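Local coordinates for protein allergen Aed a 2 (Aedes aegypti, PDB 3DXL) that binds and sequesters biogenic amines and leukotrienes of the host in separate pockets, so helping female mosquitoes to feed on blood, at residues E8-F11 with I12-C16; Y247-C250 with L251-S255; Y266-V269 with R270-Y274. One frame throughout, in Å; residues are numbered along the deposited sequence.

Contact 1. Residues E8-F11 with I12-C16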
ATOM      1  N   GLU A   8       5.111  -3.829  -1.815  1.00  8.81           N
ATOM      2  CA  GLU A   8       4.468  -2.788  -2.603  1.00  9.22           C
ATOM      3  C   GLU A   8       3.488  -3.374  -3.610  1.00  8.99           C
ATOM      4  O   GLU A   8       2.414  -2.818  -3.824  1.00  9.11           O
ATOM      5  CB  GLU A   8       5.499  -1.885  -3.273  1.00  9.95           C
ATOM      6  CG  GLU A   8       6.226  -0.996  -2.267  1.00 10.44           C
ATOM      7  CD  GLU A   8       7.395  -0.240  -2.851  1.00 12.10           C
ATOM      8  OE1 GLU A   8       8.244  -0.866  -3.519  1.00 11.82           O
ATOM      9  OE2 GLU A   8       7.504   0.980  -2.606  1.00 15.91           O
ATOM     10  N   MET A   9       3.854  -4.502  -4.221  1.00  9.21           N
ATOM     11  CA  MET A   9       2.935  -5.183  -5.131  1.00  8.93           C
ATOM     12  C   MET A   9       1.783  -5.834  -4.379  1.00  9.01           C
ATOM     13  O   MET A   9       0.644  -5.775  -4.828  1.00  8.86           O
ATOM     14  CB  MET A   9       3.662  -6.188  -6.029  1.00  9.33           C
ATOM     15  CG  MET A   9       4.651  -5.533  -6.978  1.00 10.41           C
ATOM     16  SD  MET A   9       3.956  -4.176  -7.973  1.00 11.78           S
ATOM     17  CE  MET A   9       2.523  -4.942  -8.700  1.00 12.86           C
ATOM     18  N   LEU A  10       2.070  -6.405  -3.210  1.00  8.86           N
ATOM     19  CA  LEU A  10       1.007  -6.986  -2.403  1.00  8.82           C
ATOM     20  C   LEU A  10       0.002  -5.897  -2.019  1.00  8.54           C
ATOM     21  O   LEU A  10      -1.216  -6.108  -2.063  1.00  9.08           O
ATOM     22  CB  LEU A  10       1.563  -7.670  -1.150  1.00  9.51           C
ATOM     23  CG  LEU A  10       0.540  -8.396  -0.272  1.00 10.24           C
ATOM     24  CD1 LEU A  10      -0.113  -9.602  -0.986  1.00 10.96           C
ATOM     25  CD2 LEU A  10       1.209  -8.823   1.014  1.00 11.16           C
ATOM     26  N   PHE A  11       0.509  -4.720  -1.641  1.00  8.49           N
ATOM     27  CA  PHE A  11      -0.371  -3.610  -1.320  1.00  8.43           C
ATOM     28  C   PHE A  11      -1.263  -3.259  -2.515  1.00  8.78           C
ATOM     29  O   PHE A  11      -2.470  -3.087  -2.358  1.00  8.97           O
ATOM     30  CB  PHE A  11       0.415  -2.383  -0.872  1.00  9.02           C
ATOM     31  CG  PHE A  11      -0.468  -1.236  -0.526  1.00  9.84           C
ATOM     32  CD1 PHE A  11      -1.121  -1.197   0.703  1.00 10.83           C
ATOM     33  CD2 PHE A  11      -0.705  -0.226  -1.444  1.00 11.17           C
ATOM     34  CE1 PHE A  11      -1.988  -0.152   1.016  1.00 11.93           C
ATOM     35  CE2 PHE A  11      -1.563   0.827  -1.142  1.00 12.15           C
ATOM     36  CZ  PHE A  11      -2.204   0.862   0.095  1.00 11.81           C
ATOM     37  N   ILE A  12      -0.662  -3.126  -3.693  1.00  9.08           N
ATOM     38  CA  ILE A  12      -1.420  -2.807  -4.903  1.00  9.41           C
ATOM     39  C   ILE A  12      -2.501  -3.843  -5.195  1.00  9.11           C
ATOM     40  O   ILE A  12      -3.669  -3.500  -5.382  1.00  9.36           O
ATOM     41  CB  ILE A  12      -0.484  -2.628  -6.130  1.00  9.44           C
ATOM     42  CG1 ILE A  12       0.312  -1.328  -5.992  1.00 10.11           C
ATOM     43  CG2 ILE A  12      -1.293  -2.651  -7.438  1.00  9.69           C
ATOM     44  CD1 ILE A  12       1.457  -1.175  -6.983  1.00 10.12           C
ATOM     45  N   PHE A  13      -2.120  -5.118  -5.222  1.00  9.32           N
ATOM     46  CA  PHE A  13      -3.090  -6.136  -5.587  1.00  9.64           C
ATOM     47  C   PHE A  13      -4.246  -6.173  -4.584  1.00  9.42           C
ATOM     48  O   PHE A  13      -5.418  -6.205  -4.961  1.00  9.55           O
ATOM     49  CB  PHE A  13      -2.453  -7.530  -5.698  1.00 10.72           C
ATOM     50  CG  PHE A  13      -1.316  -7.632  -6.708  1.00 11.86           C
ATOM     51  CD1 PHE A  13      -1.355  -6.953  -7.918  1.00 12.34           C
ATOM     52  CD2 PHE A  13      -0.204  -8.416  -6.419  1.00 13.30           C
ATOM     53  CE1 PHE A  13      -0.302  -7.069  -8.832  1.00 13.58           C
ATOM     54  CE2 PHE A  13       0.850  -8.533  -7.325  1.00 14.73           C
ATOM     55  CZ  PHE A  13       0.795  -7.855  -8.518  1.00 14.06           C
ATOM     56  N   THR A  14      -3.909  -6.181  -3.295  1.00  9.20           N
ATOM     57  CA  THR A  14      -4.950  -6.279  -2.275  1.00  9.36           C
ATOM     58  C   THR A  14      -5.837  -5.040  -2.204  1.00  8.66           C
ATOM     59  O   THR A  14      -7.049  -5.179  -2.024  1.00  9.10           O
ATOM     60  CB  THR A  14      -4.386  -6.653  -0.884  1.00  8.87           C
ATOM     61  OG1 THR A  14      -3.421  -5.681  -0.473  1.00  9.34           O
ATOM     62  CG2 THR A  14      -3.759  -8.043  -0.926  1.00 10.25           C
ATOM     63  N   ARG A  15      -5.255  -3.847  -2.356  1.00  9.18           N
ATOM     64  CA  ARG A  15      -6.052  -2.621  -2.399  1.00  9.08           C
ATOM     65  C   ARG A  15      -7.019  -2.645  -3.585  1.00  9.13           C
ATOM     66  O   ARG A  15      -8.200  -2.329  -3.449  1.00  8.99           O
ATOM     67  CB  ARG A  15      -5.167  -1.370  -2.443  1.00  9.35           C
ATOM     68  CG  ARG A  15      -5.905  -0.055  -2.710  1.00  9.37           C
ATOM     69  CD  ARG A  15      -6.983   0.286  -1.666  1.00 10.55           C
ATOM     70  NE  ARG A  15      -6.454   0.390  -0.304  1.00  9.66           N
ATOM     71  CZ  ARG A  15      -5.886   1.481   0.195  1.00  9.57           C
ATOM     72  NH1 ARG A  15      -5.783   2.594  -0.527  1.00  9.91           N
ATOM     73  NH2 ARG A  15      -5.425   1.460   1.439  1.00  8.73           N
ATOM     74  N   CYS A  16      -6.519  -3.035  -4.750  1.00  9.31           N
ATOM     75  CA  CYS A  16      -7.358  -3.064  -5.933  1.00  9.40           C
ATOM     76  C   CYS A  16      -8.466  -4.111  -5.814  1.00  9.09           C
ATOM     77  O   CYS A  16      -9.591  -3.874  -6.264  1.00  9.29           O
ATOM     78  CB  CYS A  16      -6.494  -3.284  -7.165  1.00  9.61           C
ATOM     79  SG  CYS A  16      -5.499  -1.831  -7.571  1.00 11.08           S
TER
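Thr14 grips the carbonyl oxygen of Leu10 twice. Its backbone N donates the usual helical bond to the carbonyl four residues back, while its hydroxyl turns to the same acceptor, Thr14 OG1 to Leu10 O at 2.8 Å. The two donors reach that oxygen from opposite faces of the carbonyl plane. With chi1 at 58°, OG1 sits between the backbone N and the carbonyl carbon, which aims it at the preceding turn. The amides of Ile12, Phe13 and Arg15 likewise bond four residues back.

Arg15 and Phe11 run side by side, and the ring tip, Phe11 CZ, lies over one face of the guanidinium, 3.5 Å from Arg15 NH2, with the two planes 67° apart. The charge itself is met by Glu210. On another side of the helix Met9 bends at chi2 and chi3; Met9 CE lies 3.4 Å from Phe13 CZ, and Met9 SD 4.0 Å from Ile12 CD1.

Phe13 meets the leukotriene-binding Trp37, in the N-terminal odorant-binding-protein-like half that holds the lipid pocket. Helix 45-58 packs on Met9, Phe11, Ile12 and Arg15, tied to helix 6-20 by the Cys16-Cys53 disulfide, and helix 257-271 reaches Phe11 and Arg15 through Arg267.

Contact 2. Residues Y247-C250 with L251-S255; sequences YYKC and LVESS
Tyr247 O and Tyr248 O receive Leu251 N and Val252 N in regular alpha-helical bonds, both 2.9 Å long. One residue on, the pattern frays: Glu253 N still reaches Lys249 O at 3.0 Å, but the N-H...O angle falls to 137°, and a weak second bond to Cys250 O accompanies it. Ser254 N then turns to Leu251 O, three residues back, and Ser254 OG donates to that same oxygen at 2.8 Å, both from one face of the carbonyl. Val256 N bonds to Ser254 OG in turn.

Lys249 leaves with CG anti to the backbone N (chi1 174°), stays extended and bends at its last torsion, bringing Lys249 NZ 2.7 Å from Glu253 OE2, on the syn lone pair. Val252 sets its CG2 methyl over one face of the Tyr248 ring, a CH-pi contact 3.9 Å from the centroid and 17° off the normal. Tyr248 lies near the amine-binding His189, about 7 Å between the side chains.

Cys250 is bonded to Cys232, fastening this helix to helix 223-234. The chemistry divides by side: an ion pair on the outer flank, its strength probably moderated by solvent, and an aromatic-aliphatic contact on the buried one.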
ATOM      1  N   TYR A 247       3.073  15.938   9.606  1.00 10.94           N
ATOM      2  CA  TYR A 247       1.657  15.650   9.501  1.00 11.20           C
ATOM      3  C   TYR A 247       1.160  14.790  10.651  1.00 10.49           C
ATOM      4  O   TYR A 247       0.055  15.013  11.158  1.00 11.17           O
ATOM      5  CB  TYR A 247       1.326  15.036   8.137  1.00 11.39           C
ATOM      6  CG  TYR A 247       1.264  16.084   7.050  1.00 11.86           C
ATOM      7  CD1 TYR A 247       0.184  16.954   6.963  1.00 12.45           C
ATOM      8  CD2 TYR A 247       2.296  16.222   6.129  1.00 12.16           C
ATOM      9  CE1 TYR A 247       0.123  17.925   5.980  1.00 12.87           C
ATOM     10  CE2 TYR A 247       2.239  17.197   5.128  1.00 13.32           C
ATOM     11  CZ  TYR A 247       1.155  18.037   5.072  1.00 13.30           C
ATOM     12  OH  TYR A 247       1.083  18.997   4.095  1.00 14.65           O
ATOM     13  N   TYR A 248       1.977  13.823  11.061  1.00  9.89           N
ATOM     14  CA  TYR A 248       1.629  13.011  12.226  1.00  9.70           C
ATOM     15  C   TYR A 248       1.410  13.882  13.474  1.00  9.98           C
ATOM     16  O   TYR A 248       0.361  13.805  14.119  1.00  9.66           O
ATOM     17  CB  TYR A 248       2.707  11.954  12.470  1.00  9.89           C
ATOM     18  CG  TYR A 248       2.481  11.127  13.711  1.00 10.08           C
ATOM     19  CD1 TYR A 248       1.488  10.152  13.749  1.00  9.75           C
ATOM     20  CD2 TYR A 248       3.241  11.344  14.869  1.00  9.86           C
ATOM     21  CE1 TYR A 248       1.266   9.391  14.906  1.00  9.98           C
ATOM     22  CE2 TYR A 248       3.028  10.590  16.023  1.00  9.88           C
ATOM     23  CZ  TYR A 248       2.043   9.621  16.032  1.00  9.83           C
ATOM     24  OH  TYR A 248       1.817   8.866  17.161  1.00 10.53           O
ATOM     25  N   LYS A 249       2.397  14.722  13.775  1.00 10.18           N
ATOM     26  CA  LYS A 249       2.325  15.620  14.927  1.00 10.97           C
ATOM     27  C   LYS A 249       1.111  16.542  14.822  1.00 11.68           C
ATOM     28  O   LYS A 249       0.360  16.714  15.784  1.00 11.86           O
ATOM     29  CB  LYS A 249       3.603  16.438  14.993  1.00 10.97           C
ATOM     30  CG  LYS A 249       3.603  17.524  16.064  1.00 11.45           C
ATOM     31  CD  LYS A 249       4.955  18.190  16.156  1.00 13.24           C
ATOM     32  CE  LYS A 249       4.943  19.410  17.083  1.00 13.70           C
ATOM     33  NZ  LYS A 249       4.764  19.073  18.534  1.00 14.62           N
ATOM     34  N   CYS A 250       0.919  17.132  13.644  1.00 13.11           N
ATOM     35  CA  CYS A 250      -0.181  18.049  13.420  1.00 13.03           C
ATOM     36  C   CYS A 250      -1.523  17.378  13.695  1.00 12.70           C
ATOM     37  O   CYS A 250      -2.355  17.915  14.419  1.00 13.10           O
ATOM     38  CB  CYS A 250      -0.128  18.602  11.998  1.00 13.97           C
ATOM     39  SG  CYS A 250      -1.130  20.070  11.715  1.00 17.38           S
ATOM     40  N   LEU A 251      -1.723  16.183  13.141  1.00 11.89           N
ATOM     41  CA  LEU A 251      -2.966  15.453  13.342  1.00 11.58           C
ATOM     42  C   LEU A 251      -3.188  15.093  14.811  1.00 11.20           C
ATOM     43  O   LEU A 251      -4.289  15.273  15.338  1.00 12.06           O
ATOM     44  CB  LEU A 251      -3.010  14.202  12.462  1.00 11.61           C
ATOM     45  CG  LEU A 251      -3.295  14.491  10.982  1.00 12.27           C
ATOM     46  CD1 LEU A 251      -2.831  13.337  10.113  1.00 13.35           C
ATOM     47  CD2 LEU A 251      -4.770  14.763  10.781  1.00 13.13           C
ATOM     48  N   VAL A 252      -2.137  14.589  15.457  1.00 11.16           N
ATOM     49  CA  VAL A 252      -2.205  14.158  16.857  1.00 11.78           C
ATOM     50  C   VAL A 252      -2.542  15.309  17.816  1.00 11.49           C
ATOM     51  O   VAL A 252      -3.153  15.095  18.865  1.00 11.95           O
ATOM     52  CB  VAL A 252      -0.888  13.425  17.278  1.00 11.94           C
ATOM     53  CG1 VAL A 252      -0.792  13.242  18.803  1.00 13.43           C
ATOM     54  CG2 VAL A 252      -0.798  12.080  16.575  1.00 12.95           C
ATOM     55  N   GLU A 253      -2.153  16.523  17.439  1.00 11.25           N
ATOM     56  CA  GLU A 253      -2.361  17.705  18.274  1.00 11.83           C
ATOM     57  C   GLU A 253      -3.569  18.538  17.852  1.00 12.12           C
ATOM     58  O   GLU A 253      -3.871  19.551  18.487  1.00 13.01           O
ATOM     59  CB  GLU A 253      -1.075  18.529  18.277  1.00 11.87           C
ATOM     60  CG  GLU A 253       0.084  17.769  18.944  1.00 12.75           C
ATOM     61  CD  GLU A 253       1.451  18.434  18.817  1.00 12.23           C
ATOM     62  OE1 GLU A 253       1.548  19.555  18.275  1.00 14.76           O
ATOM     63  OE2 GLU A 253       2.443  17.815  19.261  1.00 13.38           O
ATOM     64  N   SER A 254      -4.282  18.089  16.817  1.00 11.64           N
ATOM     65  CA  SER A 254      -5.374  18.861  16.201  1.00 11.85           C
ATOM     66  C   SER A 254      -6.748  18.607  16.826  1.00 11.94           C
ATOM     67  O   SER A 254      -6.917  17.728  17.656  1.00 12.30           O
ATOM     68  CB  SER A 254      -5.462  18.523  14.712  1.00 11.89           C
ATOM     69  OG  SER A 254      -6.119  17.280  14.541  1.00 11.79           O
ATOM     70  N   SER A 255      -7.745  19.368  16.370  1.00 12.01           N
ATOM     71  CA  SER A 255      -9.129  19.183  16.798  1.00 13.03           C
ATOM     72  C   SER A 255      -9.772  17.880  16.301  1.00 12.45           C
ATOM     73  O   SER A 255     -10.887  17.560  16.699  1.00 13.26           O
ATOM     74  CB  SER A 255      -9.980  20.368  16.343  1.00 13.31           C
ATOM     75  OG  SER A 255      -9.969  20.459  14.927  1.00 15.70           O
TER

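Contact 3. Residues Y266-V269 with R270-Y274; sequences YREV and RSQIY
Tyr266 swings its ring along the helix toward Arg270 because CG stands anti to the backbone N (chi1 -171°); Arg270, with CG beside its own N, turns back to meet it. The two side chains cross at about a right angle, the arginine chain lying over one ring face: Arg270 CD makes a CH-pi contact 3.9 Å from the centroid, and Arg270 NE rides 3.3 Å from Tyr266 CE2. Beyond the ring, the guanidinium lays a face over Arg267 CA. Asp214 pairs with both arginines, and Glu210 with Arg267 as well, which probably offsets their like charges.

Glu268 bends at chi2 so that its carboxylate meets the Gln272 amide. Gln272 NE2 donates to Glu268 OE2 at 3.0 Å, nearly straight at 167°, on the syn side but 28° out of the carboxylate plane. Ser152 holds OE2 as well, and a water donates to Glu268 OE1. A second water donates to Val269 O and Gln272 OE1.

Up to Ser271 the amides still reach four residues back; Gln272 N instead bonds mainly to Val269 O, and Ser271 OG donates to Glu268 O at 2.8 Å. Glu268 carries this segment into the noradrenaline site, the C-terminal pocket of this odorant-binding-protein-like fold.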
ATOM      1  N   TYR A 266      -7.176   1.562  13.836  1.00  8.05           N
ATOM      2  CA  TYR A 266      -7.811   0.544  13.000  1.00  8.30           C
ATOM      3  C   TYR A 266      -6.970   0.240  11.753  1.00  8.15           C
ATOM      4  O   TYR A 266      -6.891  -0.916  11.318  1.00  8.71           O
ATOM      5  CB  TYR A 266      -9.228   0.957  12.616  1.00  9.27           C
ATOM      6  CG  TYR A 266     -10.053  -0.123  11.934  1.00  8.91           C
ATOM      7  CD1 TYR A 266     -10.042  -1.444  12.390  1.00  9.83           C
ATOM      8  CD2 TYR A 266     -10.879   0.193  10.850  1.00  9.79           C
ATOM      9  CE1 TYR A 266     -10.816  -2.420  11.771  1.00 10.53           C
ATOM     10  CE2 TYR A 266     -11.660  -0.779  10.238  1.00 10.25           C
ATOM     11  CZ  TYR A 266     -11.624  -2.075  10.705  1.00 11.07           C
ATOM     12  OH  TYR A 266     -12.400  -3.044  10.119  1.00 12.06           O
ATOM     13  N   ARG A 267      -6.307   1.260  11.214  1.00  7.94           N
ATOM     14  CA  ARG A 267      -5.375   1.026  10.118  1.00  8.31           C
ATOM     15  C   ARG A 267      -4.250   0.089  10.539  1.00  7.84           C
ATOM     16  O   ARG A 267      -3.865  -0.793   9.759  1.00  8.46           O
ATOM     17  CB  ARG A 267      -4.822   2.335   9.558  1.00  8.31           C
ATOM     18  CG  ARG A 267      -3.858   2.135   8.372  1.00  8.54           C
ATOM     19  CD  ARG A 267      -4.500   1.326   7.243  1.00  8.85           C
ATOM     20  NE  ARG A 267      -3.647   1.152   6.070  1.00  8.75           N
ATOM     21  CZ  ARG A 267      -3.558   2.023   5.070  1.00  8.97           C
ATOM     22  NH1 ARG A 267      -4.231   3.174   5.107  1.00  9.37           N
ATOM     23  NH2 ARG A 267      -2.801   1.733   4.012  1.00  8.84           N
ATOM     24  N   GLU A 268      -3.719   0.258  11.751  1.00  8.33           N
ATOM     25  CA  GLU A 268      -2.672  -0.655  12.213  1.00  8.34           C
ATOM     26  C   GLU A 268      -3.174  -2.103  12.205  1.00  8.35           C
ATOM     27  O   GLU A 268      -2.463  -3.016  11.770  1.00  8.45           O
ATOM     28  CB  GLU A 268      -2.170  -0.269  13.609  1.00  8.91           C
ATOM     29  CG  GLU A 268      -0.975  -1.112  14.104  1.00  9.54           C
ATOM     30  CD  GLU A 268      -1.349  -2.472  14.709  1.00 10.31           C
ATOM     31  OE1 GLU A 268      -2.439  -2.595  15.305  1.00 11.37           O
ATOM     32  OE2 GLU A 268      -0.537  -3.421  14.592  1.00 10.83           O
ATOM     33  N   VAL A 269      -4.390  -2.312  12.698  1.00  8.35           N
ATOM     34  CA  VAL A 269      -4.992  -3.636  12.730  1.00  8.96           C
ATOM     35  C   VAL A 269      -5.092  -4.213  11.317  1.00  8.89           C
ATOM     36  O   VAL A 269      -4.691  -5.357  11.055  1.00  9.19           O
ATOM     37  CB  VAL A 269      -6.383  -3.603  13.407  1.00  9.43           C
ATOM     38  CG1 VAL A 269      -7.112  -4.933  13.231  1.00 10.65           C
ATOM     39  CG2 VAL A 269      -6.239  -3.288  14.896  1.00 10.74           C
ATOM     40  N   ARG A 270      -5.609  -3.418  10.386  1.00  8.92           N
ATOM     41  CA  ARG A 270      -5.789  -3.885   9.019  1.00  9.15           C
ATOM     42  C   ARG A 270      -4.450  -4.081   8.303  1.00  8.67           C
ATOM     43  O   ARG A 270      -4.356  -4.911   7.386  1.00  9.55           O
ATOM     44  CB  ARG A 270      -6.728  -2.953   8.257  1.00  8.91           C
ATOM     45  CG  ARG A 270      -8.151  -3.030   8.797  1.00  9.86           C
ATOM     46  CD  ARG A 270      -9.141  -2.210   8.001  1.00 10.80           C
ATOM     47  NE  ARG A 270      -8.964  -0.790   8.278  1.00 11.19           N
ATOM     48  CZ  ARG A 270      -8.393   0.079   7.444  1.00 11.15           C
ATOM     49  NH1 ARG A 270      -7.948  -0.319   6.255  1.00 12.37           N
ATOM     50  NH2 ARG A 270      -8.260   1.353   7.801  1.00 11.83           N
ATOM     51  N   SER A 271      -3.405  -3.364   8.726  1.00  8.44           N
ATOM     52  CA  SER A 271      -2.078  -3.524   8.115  1.00  8.60           C
ATOM     53  C   SER A 271      -1.465  -4.882   8.430  1.00  8.55           C
ATOM     54  O   SER A 271      -0.514  -5.304   7.769  1.00  9.05           O
ATOM     55  CB  SER A 271      -1.102  -2.413   8.518  1.00  8.95           C
ATOM     56  OG  SER A 271      -0.536  -2.653   9.802  1.00  8.71           O
ATOM     57  N   GLN A 272      -2.003  -5.569   9.436  1.00  8.66           N
ATOM     58  CA  GLN A 272      -1.497  -6.890   9.793  1.00 10.05           C
ATOM     59  C   GLN A 272      -1.847  -7.958   8.767  1.00  9.62           C
ATOM     60  O   GLN A 272      -1.186  -8.995   8.722  1.00 10.74           O
ATOM     61  CB  GLN A 272      -2.058  -7.327  11.143  1.00 10.45           C
ATOM     62  CG  GLN A 272      -1.690  -6.404  12.296  1.00 12.17           C
ATOM     63  CD  GLN A 272      -2.415  -6.725  13.591  1.00 12.61           C
ATOM     64  OE1 GLN A 272      -3.181  -7.683  13.677  1.00 15.02           O
ATOM     65  NE2 GLN A 272      -2.188  -5.899  14.605  1.00 14.29           N
ATOM     66  N   ILE A 273      -2.896  -7.727   7.978  1.00  9.53           N
ATOM     67  CA  ILE A 273      -3.340  -8.685   6.966  1.00 10.66           C
ATOM     68  C   ILE A 273      -3.804  -7.856   5.782  1.00  9.65           C
ATOM     69  O   ILE A 273      -4.887  -7.273   5.811  1.00  9.85           O
ATOM     70  CB  ILE A 273      -4.529  -9.563   7.462  1.00 11.51           C
ATOM     71  CG1 ILE A 273      -4.262 -10.168   8.853  1.00 12.78           C
ATOM     72  CG2 ILE A 273      -4.844 -10.656   6.434  1.00 13.26           C
ATOM     73  CD1 ILE A 273      -5.487 -10.798   9.493  1.00 13.34           C
ATOM     74  N   TYR A 274      -3.003  -7.801   4.729  1.00  9.18           N
ATOM     75  CA  TYR A 274      -3.365  -6.938   3.613  1.00  8.70           C
ATOM     76  C   TYR A 274      -4.705  -7.351   2.989  1.00  9.29           C
ATOM     77  O   TYR A 274      -5.490  -6.491   2.590  1.00  9.72           O
ATOM     78  CB  TYR A 274      -2.239  -6.864   2.583  1.00  8.61           C
ATOM     79  CG  TYR A 274      -1.116  -5.907   2.951  1.00  7.91           C
ATOM     80  CD1 TYR A 274      -0.952  -5.425   4.262  1.00  8.34           C
ATOM     81  CD2 TYR A 274      -0.205  -5.494   1.986  1.00  8.18           C
ATOM     82  CE1 TYR A 274       0.072  -4.550   4.579  1.00  8.87           C
ATOM     83  CE2 TYR A 274       0.830  -4.634   2.294  1.00  8.35           C
ATOM     84  CZ  TYR A 274       0.966  -4.163   3.608  1.00  8.26           C
ATOM     85  OH  TYR A 274       1.989  -3.304   3.931  1.00  8.54           O
TER
HETATM   86  O   HOH W   1      -3.058  -4.408  17.210  1.00 21.90           O
HETATM   87  O   HOH W   2      -5.475  -7.933  11.856  1.00 19.77           O

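Overall arrangement
Each contact joins successive turns of its own helix. Contact 1 is buried near the middle of the chain and lies wholly within helix 6-20, so its backbone bonding stays regular; contacts 2 and 3 lie toward the C-terminal parts of helices 243-253 and 257-271, where that pattern gives way. In all three a hydroxyl donates to a backbone carbonyl. Contacts 1 and 3 touch: Phe11 packs on Arg267, whose guanidinium lies close to that of Arg15, with Glu210 pairing with both, while Leu10 and Thr14 meet Tyr274. Contact 2 stands apart, its centre about 28 Å from that of contact 1, mostly buried, with its salt bridge at the outer edge. Contact 1 neighbours Trp37 and Lys149, whereas contact 3 contributes to the amine site.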